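Local coordinates for protein cellulase (Xanthomonas axonopodis pv. citri, PDB 4W7W) that probably hydrolyses beta-1,4 linkages in cellulose as a family 5 glycoside hydrolase, and binds cello-oligosaccharide in a cleft on its (beta/alpha)8 barrel, at residues R256-F267 / N289-W299. Numbering follows the deposited sequence.
Sequences RENKQKGFLGEF and NSDVWLGWTWW. With BGC (beta-D-glucopyranose), chain B.
The Phe267 ring meets two tryptophans, one at its edge and one over a face. Its edge, led by CZ, meets a face of Trp296 in an offset edge-to-face pair, Phe267 CZ 3.6 Å from Trp296 CE3, while one of its own faces takes the edge of Trp298, the planes at 82°. Phe263 lays one face over the backbone of the partner strand: the Gly295 carbonyl oxygen stands above the ring centre, Trp296 N lies nearer the rim, and Thr297 OG1 touches the edge. The Trp293 edge abuts the backbone at Phe263 C and Leu264 N, and Trp293 CZ3 also lies 3.8 Å from Leu264 CB. These residues belong to the last two strands of the (beta/alpha)8 barrel, 262-268 and 293-301, neighbours in a parallel beta-alpha-beta unit whose helix 273-288 covers Leu264, Phe267 and Trp296. Backbone hydrogen bonds join the strands, among them Leu264 N to Gly295 O (2.9 Å), and Thr297 OG1 donates to Gly265 O (2.8 Å). Before the strands begin, Arg256 grips Asp291 side-on, NE to OD2 and NH2 to OD1 (2.8 Å), guanidinium and carboxylate nearly coplanar. A bend at chi3 of Arg256 (-81°) turns the group so that NH2 also reaches a lone pair of Asn289 OD1. Toward the sugar-binding end, Glu266, its carboxylate held by Arg67 and Tyr226, lies side by side with Trp299, with OE1 over one face of the indole near its rim; Trp299 NE1 lies 3.1 Å from O1 of a bound glucose unit.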
loop_
_atom_site.group_PDB
_atom_site.type_symbol
_atom_site.label_atom_id
_atom_site.label_comp_id
_atom_site.label_asym_id
_atom_site.label_seq_id
_atom_site.Cartn_x
_atom_site.Cartn_y
_atom_site.Cartn_z
ATOM N N ARG A 256 3.858 19.208 0.426
ATOM C CA ARG A 256 3.515 20.549 0.007
ATOM C C ARG A 256 4.755 21.321 -0.469
ATOM O O ARG A 256 4.705 22.001 -1.500
ATOM C CB ARG A 256 2.788 21.265 1.134
ATOM C CG ARG A 256 1.934 22.419 0.680
ATOM C CD ARG A 256 1.081 22.923 1.828
ATOM N NE ARG A 256 -0.112 22.106 2.024
ATOM C CZ ARG A 256 -0.573 21.683 3.186
ATOM N NH1 ARG A 256 0.020 22.002 4.331
ATOM N NH2 ARG A 256 -1.675 20.955 3.197
ATOM N N GLU A 257 5.856 21.189 0.274
ATOM C CA GLU A 257 7.123 21.856 -0.061
ATOM C C GLU A 257 7.629 21.467 -1.438
ATOM O O GLU A 257 8.205 22.281 -2.146
ATOM C CB GLU A 257 8.205 21.495 0.963
ATOM C CG GLU A 257 7.947 22.024 2.356
ATOM C CD GLU A 257 8.638 21.212 3.438
ATOM O OE1 GLU A 257 9.659 20.555 3.129
ATOM O OE2 GLU A 257 8.130 21.206 4.601
ATOM N N ASN A 258 7.417 20.209 -1.800
ATOM C CA ASN A 258 7.952 19.637 -3.020
ATOM C C ASN A 258 6.938 19.513 -4.132
ATOM O O ASN A 258 7.261 18.979 -5.198
ATOM C CB ASN A 258 8.631 18.302 -2.712
ATOM C CG ASN A 258 9.901 18.499 -1.928
ATOM O OD1 ASN A 258 10.917 18.887 -2.487
ATOM N ND2 ASN A 258 9.837 18.313 -0.619
ATOM N N LYS A 259 5.732 20.046 -3.901
ATOM C CA LYS A 259 4.663 20.032 -4.896
ATOM C C LYS A 259 4.337 18.587 -5.314
ATOM O O LYS A 259 4.105 18.306 -6.484
ATOM C CB LYS A 259 5.025 20.892 -6.132
ATOM C CG LYS A 259 5.749 22.213 -5.883
ATOM C CD LYS A 259 4.982 23.138 -4.948
ATOM C CE LYS A 259 5.141 24.635 -5.255
ATOM N NZ LYS A 259 5.999 25.379 -4.281
ATOM N N GLN A 260 4.310 17.692 -4.322
ATOM C CA GLN A 260 4.007 16.274 -4.527
ATOM C C GLN A 260 2.689 15.909 -3.852
ATOM O O GLN A 260 2.111 16.689 -3.080
ATOM C CB GLN A 260 5.145 15.396 -3.983
ATOM C CG GLN A 260 6.531 15.688 -4.555
ATOM C CD GLN A 260 6.588 15.498 -6.058
ATOM O OE1 GLN A 260 6.154 14.492 -6.587
ATOM N NE2 GLN A 260 7.114 16.489 -6.758
ATOM N N LYS A 261 2.250 14.679 -4.127
ATOM C CA LYS A 261 1.042 14.102 -3.550
ATOM C C LYS A 261 1.427 12.867 -2.750
ATOM O O LYS A 261 2.410 12.197 -3.070
ATOM C CB LYS A 261 0.087 13.658 -4.657
ATOM C CG LYS A 261 -0.304 14.722 -5.640
ATOM C CD LYS A 261 -1.164 15.759 -4.993
ATOM C CE LYS A 261 -1.886 16.553 -6.068
ATOM N NZ LYS A 261 -2.932 17.427 -5.508
ATOM N N GLY A 262 0.590 12.546 -1.762
ATOM C CA GLY A 262 0.794 11.414 -0.870
ATOM C C GLY A 262 -0.380 10.468 -0.825
ATOM O O GLY A 262 -1.512 10.829 -1.154
ATOM N N PHE A 263 -0.095 9.268 -0.359
ATOM C CA PHE A 263 -1.118 8.241 -0.234
ATOM C C PHE A 263 -0.831 7.441 1.016
ATOM O O PHE A 263 0.290 6.976 1.192
ATOM C CB PHE A 263 -1.083 7.326 -1.481
ATOM C CG PHE A 263 -2.299 6.468 -1.611
ATOM C CD1 PHE A 263 -2.494 5.362 -0.801
ATOM C CD2 PHE A 263 -3.283 6.799 -2.544
ATOM C CE1 PHE A 263 -3.671 4.614 -0.874
ATOM C CE2 PHE A 263 -4.432 6.040 -2.643
ATOM C CZ PHE A 263 -4.640 4.968 -1.780
ATOM N N LEU A 264 -1.825 7.282 1.901
ATOM C CA LEU A 264 -1.623 6.544 3.139
ATOM C C LEU A 264 -1.976 5.094 2.859
ATOM O O LEU A 264 -3.131 4.679 2.968
ATOM C CB LEU A 264 -2.438 7.147 4.279
ATOM C CG LEU A 264 -1.983 6.740 5.680
ATOM C CD1 LEU A 264 -0.575 7.212 6.029
ATOM C CD2 LEU A 264 -2.975 7.264 6.718
ATOM N N GLY A 265 -0.969 4.323 2.453
ATOM C CA GLY A 265 -1.226 2.964 1.951
ATOM C C GLY A 265 -1.636 1.954 3.002
ATOM O O GLY A 265 -2.290 0.953 2.686
ATOM N N GLU A 266 -1.230 2.208 4.255
ATOM C CA GLU A 266 -1.700 1.440 5.389
ATOM C C GLU A 266 -1.794 2.353 6.591
ATOM O O GLU A 266 -0.922 3.193 6.825
ATOM C CB GLU A 266 -0.768 0.298 5.792
ATOM C CG GLU A 266 -0.585 -0.766 4.744
ATOM C CD GLU A 266 0.259 -1.933 5.217
ATOM O OE1 GLU A 266 0.503 -2.081 6.451
ATOM O OE2 GLU A 266 0.691 -2.707 4.333
ATOM N N PHE A 267 -2.822 2.114 7.390
ATOM C CA PHE A 267 -3.002 2.709 8.708
ATOM C C PHE A 267 -4.095 1.876 9.349
ATOM O O PHE A 267 -4.863 1.214 8.665
ATOM C CB PHE A 267 -3.391 4.201 8.659
ATOM C CG PHE A 267 -4.788 4.488 8.107
ATOM C CD1 PHE A 267 -5.114 4.215 6.790
ATOM C CD2 PHE A 267 -5.757 5.043 8.914
ATOM C CE1 PHE A 267 -6.376 4.495 6.295
ATOM C CE2 PHE A 267 -7.006 5.338 8.424
ATOM C CZ PHE A 267 -7.328 5.063 7.114
ATOM N N ASN A 289 -6.250 18.520 4.435
ATOM C CA ASN A 289 -5.021 18.625 3.651
ATOM C C ASN A 289 -5.110 17.846 2.347
ATOM O O ASN A 289 -4.136 17.273 1.850
ATOM C CB ASN A 289 -3.856 18.175 4.513
ATOM C CG ASN A 289 -3.619 19.136 5.658
ATOM O OD1 ASN A 289 -3.031 20.189 5.444
ATOM N ND2 ASN A 289 -4.097 18.814 6.858
ATOM N N SER A 290 -6.290 17.889 1.757
ATOM C CA SER A 290 -6.574 17.187 0.529
ATOM C C SER A 290 -5.877 17.795 -0.681
ATOM O O SER A 290 -5.923 17.197 -1.750
ATOM C CB SER A 290 -8.078 17.158 0.267
ATOM O OG SER A 290 -8.564 18.469 0.059
ATOM N N ASP A 291 -5.253 18.970 -0.534
ATOM C CA ASP A 291 -4.398 19.497 -1.595
ATOM C C ASP A 291 -3.212 18.584 -1.892
ATOM O O ASP A 291 -2.728 18.556 -3.021
ATOM C CB ASP A 291 -3.900 20.921 -1.299
ATOM C CG ASP A 291 -3.003 21.018 -0.062
ATOM O OD1 ASP A 291 -3.333 20.411 0.962
ATOM O OD2 ASP A 291 -1.991 21.772 -0.099
ATOM N N VAL A 292 -2.736 17.855 -0.877
ATOM C CA VAL A 292 -1.610 16.946 -1.052
ATOM C C VAL A 292 -1.949 15.479 -0.800
ATOM O O VAL A 292 -1.281 14.625 -1.360
ATOM C CB VAL A 292 -0.361 17.354 -0.228
ATOM C CG1 VAL A 292 0.172 18.713 -0.666
ATOM C CG2 VAL A 292 -0.656 17.361 1.261
ATOM N N TRP A 293 -2.950 15.178 0.026
ATOM C CA TRP A 293 -3.343 13.779 0.230
ATOM C C TRP A 293 -4.276 13.316 -0.867
ATOM O O TRP A 293 -5.382 13.842 -1.003
ATOM C CB TRP A 293 -4.013 13.589 1.585
ATOM C CG TRP A 293 -3.022 13.625 2.703
ATOM C CD1 TRP A 293 -2.724 14.695 3.506
ATOM C CD2 TRP A 293 -2.147 12.565 3.106
ATOM N NE1 TRP A 293 -1.750 14.353 4.391
ATOM C CE2 TRP A 293 -1.364 13.057 4.167
ATOM C CE3 TRP A 293 -1.951 11.245 2.674
ATOM C CZ2 TRP A 293 -0.418 12.276 4.817
ATOM C CZ3 TRP A 293 -0.993 10.475 3.301
ATOM C CH2 TRP A 293 -0.232 10.999 4.364
ATOM N N LEU A 294 -3.840 12.322 -1.633
ATOM C CA LEU A 294 -4.703 11.692 -2.637
ATOM C C LEU A 294 -5.689 10.725 -2.030
ATOM O O LEU A 294 -6.751 10.477 -2.619
ATOM C CB LEU A 294 -3.907 10.902 -3.634
ATOM C CG LEU A 294 -3.170 11.684 -4.680
ATOM C CD1 LEU A 294 -2.448 10.711 -5.613
ATOM C CD2 LEU A 294 -4.123 12.556 -5.487
ATOM N N GLY A 295 -5.322 10.112 -0.910
ATOM C CA GLY A 295 -6.214 9.140 -0.310
ATOM C C GLY A 295 -5.501 8.189 0.603
ATOM O O GLY A 295 -4.346 8.418 0.999
ATOM N N TRP A 296 -6.226 7.128 0.939
ATOM C CA TRP A 296 -5.805 6.190 1.941
ATOM C C TRP A 296 -6.479 4.855 1.733
ATOM O O TRP A 296 -7.567 4.759 1.165
ATOM C CB TRP A 296 -6.121 6.696 3.359
ATOM C CG TRP A 296 -7.502 7.206 3.645
ATOM C CD1 TRP A 296 -7.804 8.518 3.810
ATOM C CD2 TRP A 296 -8.731 6.471 3.886
ATOM N NE1 TRP A 296 -9.125 8.667 4.114
ATOM C CE2 TRP A 296 -9.714 7.431 4.185
ATOM C CE3 TRP A 296 -9.086 5.116 3.918
ATOM C CZ2 TRP A 296 -11.037 7.078 4.473
ATOM C CZ3 TRP A 296 -10.410 4.777 4.209
ATOM C CH2 TRP A 296 -11.360 5.752 4.480
ATOM N N THR A 297 -5.813 3.823 2.244
ATOM C CA THR A 297 -6.371 2.473 2.322
ATOM C C THR A 297 -6.069 1.890 3.696
ATOM O O THR A 297 -4.927 1.713 4.090
ATOM C CB THR A 297 -5.856 1.535 1.201
ATOM O OG1 THR A 297 -4.439 1.657 1.003
ATOM C CG2 THR A 297 -6.531 1.837 -0.121
ATOM N N TRP A 298 -7.141 1.574 4.411
ATOM C CA TRP A 298 -7.085 0.986 5.747
ATOM C C TRP A 298 -6.496 -0.421 5.713
ATOM O O TRP A 298 -6.772 -1.196 4.789
ATOM C CB TRP A 298 -8.513 0.906 6.262
ATOM C CG TRP A 298 -8.710 0.167 7.542
ATOM C CD1 TRP A 298 -8.920 -1.169 7.687
ATOM C CD2 TRP A 298 -8.720 0.719 8.854
ATOM N NE1 TRP A 298 -9.087 -1.488 9.009
ATOM C CE2 TRP A 298 -8.973 -0.340 9.755
ATOM C CE3 TRP A 298 -8.585 2.007 9.364
ATOM C CZ2 TRP A 298 -9.113 -0.136 11.136
ATOM C CZ3 TRP A 298 -8.713 2.198 10.723
ATOM C CH2 TRP A 298 -8.977 1.133 11.589
ATOM N N TRP A 299 -5.736 -0.768 6.735
ATOM C CA TRP A 299 -5.259 -2.129 6.940
ATOM C C TRP A 299 -6.084 -2.744 8.073
ATOM O O TRP A 299 -5.937 -2.313 9.208
ATOM C CB TRP A 299 -3.768 -2.158 7.307
ATOM C CG TRP A 299 -3.292 -3.582 7.379
ATOM C CD1 TRP A 299 -3.406 -4.423 8.450
ATOM C CD2 TRP A 299 -2.787 -4.362 6.307
ATOM N NE1 TRP A 299 -2.962 -5.677 8.112
ATOM C CE2 TRP A 299 -2.587 -5.668 6.796
ATOM C CE3 TRP A 299 -2.497 -4.090 4.975
ATOM C CZ2 TRP A 299 -2.088 -6.695 5.991
ATOM C CZ3 TRP A 299 -2.021 -5.110 4.167
ATOM C CH2 TRP A 299 -1.811 -6.389 4.678
HETATM C C2 BGC B . -0.378 -8.971 10.448
HETATM C C3 BGC B . 0.049 -10.421 10.220
HETATM C C4 BGC B . -0.272 -10.914 8.808
HETATM C C5 BGC B . 0.176 -9.894 7.776
HETATM C C6 BGC B . -0.335 -10.241 6.387
HETATM C C1 BGC B . 0.152 -8.079 9.337
HETATM O O1 BGC B . -0.328 -6.732 9.472
HETATM O O2 BGC B . 0.110 -8.506 11.716
HETATM O O3 BGC B . -0.582 -11.248 11.206
HETATM O O4 BGC B . 0.439 -12.115 8.519
HETATM O O5 BGC B . -0.323 -8.596 8.105
HETATM O O6 BGC B . 0.284 -9.366 5.476
HETATM O O HOH W 1 -1.415 21.825 6.875
HETATM O O HOH W 2 -4.429 15.745 -3.697
#